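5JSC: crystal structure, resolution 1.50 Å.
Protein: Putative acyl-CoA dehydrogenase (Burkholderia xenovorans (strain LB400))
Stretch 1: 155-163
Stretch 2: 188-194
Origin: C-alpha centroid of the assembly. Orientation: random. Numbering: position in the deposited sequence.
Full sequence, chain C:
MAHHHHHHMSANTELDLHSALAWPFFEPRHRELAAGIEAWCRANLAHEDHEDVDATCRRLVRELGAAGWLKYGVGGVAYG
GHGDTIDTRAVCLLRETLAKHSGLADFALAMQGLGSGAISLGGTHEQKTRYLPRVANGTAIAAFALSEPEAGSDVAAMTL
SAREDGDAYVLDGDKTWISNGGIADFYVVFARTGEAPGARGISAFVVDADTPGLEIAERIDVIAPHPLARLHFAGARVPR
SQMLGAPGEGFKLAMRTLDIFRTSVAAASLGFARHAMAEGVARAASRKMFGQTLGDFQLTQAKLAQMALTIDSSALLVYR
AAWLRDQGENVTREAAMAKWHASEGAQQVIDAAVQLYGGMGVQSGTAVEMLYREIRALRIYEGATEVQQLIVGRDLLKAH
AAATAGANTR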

# COMPACT_ATOMS: atom_id res chain seq x y z
N VAL C 155 0.99 -13.55 26.65
CA VAL C 155 0.69 -13.31 28.06
C VAL C 155 0.33 -14.61 28.76
O VAL C 155 0.67 -14.81 29.94
CB VAL C 155 -0.47 -12.29 28.17
CG1 VAL C 155 -0.94 -12.16 29.60
CG2 VAL C 155 -0.06 -10.97 27.61
N ALA C 156 -0.40 -15.48 28.07
CA ALA C 156 -0.88 -16.70 28.71
C ALA C 156 0.26 -17.58 29.18
O ALA C 156 0.04 -18.44 30.04
CB ALA C 156 -1.78 -17.49 27.76
N ALA C 157 1.47 -17.40 28.64
CA ALA C 157 2.62 -18.22 29.00
C ALA C 157 3.62 -17.49 29.90
O ALA C 157 4.78 -17.89 29.97
CB ALA C 157 3.32 -18.72 27.73
N MET C 158 3.19 -16.42 30.58
CA MET C 158 4.10 -15.71 31.47
C MET C 158 4.68 -16.66 32.52
O MET C 158 4.07 -17.67 32.88
CB MET C 158 3.36 -14.55 32.16
CG MET C 158 2.35 -15.01 33.20
SD MET C 158 1.63 -13.62 34.10
CE MET C 158 0.68 -12.87 32.78
N THR C 159 5.88 -16.32 33.01
CA THR C 159 6.58 -17.19 33.95
C THR C 159 6.89 -16.57 35.30
O THR C 159 7.42 -17.28 36.17
CB THR C 159 7.89 -17.71 33.34
OG1 THR C 159 8.78 -16.61 33.09
CG2 THR C 159 7.61 -18.45 32.05
N LEU C 160 6.59 -15.29 35.53
CA LEU C 160 6.73 -14.77 36.89
C LEU C 160 5.86 -15.61 37.81
O LEU C 160 4.66 -15.78 37.56
CB LEU C 160 6.33 -13.29 36.96
CG LEU C 160 6.33 -12.73 38.38
CD1 LEU C 160 7.73 -12.45 38.82
CD2 LEU C 160 5.49 -11.47 38.49
N SER C 161 6.46 -16.18 38.85
CA SER C 161 5.76 -17.11 39.72
C SER C 161 5.29 -16.44 41.00
O SER C 161 5.94 -15.54 41.54
CB SER C 161 6.64 -18.31 40.06
OG SER C 161 7.83 -17.91 40.71
N ALA C 162 4.14 -16.89 41.50
CA ALA C 162 3.62 -16.46 42.79
C ALA C 162 3.29 -17.71 43.58
O ALA C 162 2.33 -18.41 43.25
CB ALA C 162 2.40 -15.55 42.64
N ARG C 163 4.08 -17.99 44.60
CA ARG C 163 3.97 -19.20 45.41
C ARG C 163 3.31 -18.87 46.74
O ARG C 163 3.73 -17.95 47.43
CB ARG C 163 5.35 -19.81 45.64
CG ARG C 163 5.39 -20.93 46.66
CD ARG C 163 6.80 -21.50 46.77
NE ARG C 163 7.81 -20.50 47.12
CZ ARG C 163 8.14 -20.17 48.36
NH1 ARG C 163 7.54 -20.76 49.39
NH2 ARG C 163 9.08 -19.25 48.59
N VAL C 188 0.41 -2.99 39.53
CA VAL C 188 -0.49 -4.13 39.38
C VAL C 188 0.29 -5.21 38.64
O VAL C 188 0.62 -5.05 37.47
CB VAL C 188 -1.78 -3.75 38.64
CG1 VAL C 188 -2.62 -5.00 38.39
CG2 VAL C 188 -2.58 -2.75 39.45
N VAL C 189 0.59 -6.31 39.33
CA VAL C 189 1.49 -7.35 38.83
C VAL C 189 0.67 -8.61 38.55
O VAL C 189 -0.09 -9.06 39.42
CB VAL C 189 2.61 -7.66 39.83
CG1 VAL C 189 3.55 -8.74 39.28
CG2 VAL C 189 3.40 -6.40 40.17
N PHE C 190 0.86 -9.19 37.37
CA PHE C 190 0.22 -10.45 37.02
C PHE C 190 1.26 -11.56 37.11
O PHE C 190 2.37 -11.41 36.60
CB PHE C 190 -0.40 -10.37 35.62
CG PHE C 190 -1.45 -9.31 35.52
CD1 PHE C 190 -1.09 -7.99 35.27
CD2 PHE C 190 -2.78 -9.60 35.75
CE1 PHE C 190 -2.04 -6.98 35.22
CE2 PHE C 190 -3.75 -8.61 35.69
CZ PHE C 190 -3.38 -7.29 35.43
N ALA C 191 0.91 -12.64 37.80
CA ALA C 191 1.88 -13.69 38.09
C ALA C 191 1.19 -15.04 38.02
O ALA C 191 -0.02 -15.16 38.21
CB ALA C 191 2.51 -13.50 39.49
N ARG C 192 1.99 -16.08 37.76
CA ARG C 192 1.45 -17.43 37.65
C ARG C 192 1.30 -18.05 39.04
O ARG C 192 2.30 -18.32 39.72
CB ARG C 192 2.34 -18.31 36.77
CG ARG C 192 1.79 -19.73 36.64
CD ARG C 192 2.49 -20.51 35.51
NE ARG C 192 2.45 -19.71 34.29
CZ ARG C 192 1.38 -19.57 33.51
NH1 ARG C 192 0.25 -20.20 33.79
NH2 ARG C 192 1.44 -18.77 32.45
N THR C 193 0.06 -18.29 39.45
CA THR C 193 -0.21 -18.99 40.70
C THR C 193 -0.51 -20.47 40.49
O THR C 193 -0.47 -21.23 41.47
CB THR C 193 -1.38 -18.32 41.44
OG1 THR C 193 -2.43 -18.03 40.51
CG2 THR C 193 -0.91 -17.03 42.09
N GLY C 194 -0.82 -20.90 39.27
CA GLY C 194 -0.81 -22.31 38.93
C GLY C 194 -2.10 -23.07 39.10
O GLY C 194 -2.06 -24.31 39.16
O HOH W 1 0.59 -20.44 43.92

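Strand 161-163 meets strand 188-192 at a single beta bridge, Ser161 with Arg192, whose CA atoms lie 4.8 Å apart. Two backbone hydrogen bonds, both to Arg192, close the bridge: Arg192 N donates to Leu160 O (2.7 Å, nearly linear at 174°), and Ala162 N donates to Arg192 O (2.9 Å). The strand axes run at 73° to each other, and the pairing is a single bridge; just beyond it, water 1 donates to both Ala162 O and Thr193 O, 2.8 Å from each, linking the two backbones.

The Arg192 side chain reaches back along the residues before Ser161. Its NH2 donates to Ala156 O (2.8 Å) and Met158 O (2.9 Å), and its NE also donates to Met158 O (3.0 Å). The carbonyls lie near the guanidinium plane, where its N-H bonds point, so one side chain holds both the 3-10 segment, at Ala156, and the loop, at Met158. NH1 is satisfied elsewhere in the structure.

Apolar contacts fill in beside the bridge. Leu160 CD2 packs on Val189 CG1 (3.4 Å) and Ala191 CB (3.7 Å). Ala162, its CA-to-CB bond directed toward the other stretch, brings CB to 3.8 Å from Ala191 CB and 3.7 Å from Thr193 CG2. Met158 CE reaches Phe190 CB at 3.9 Å.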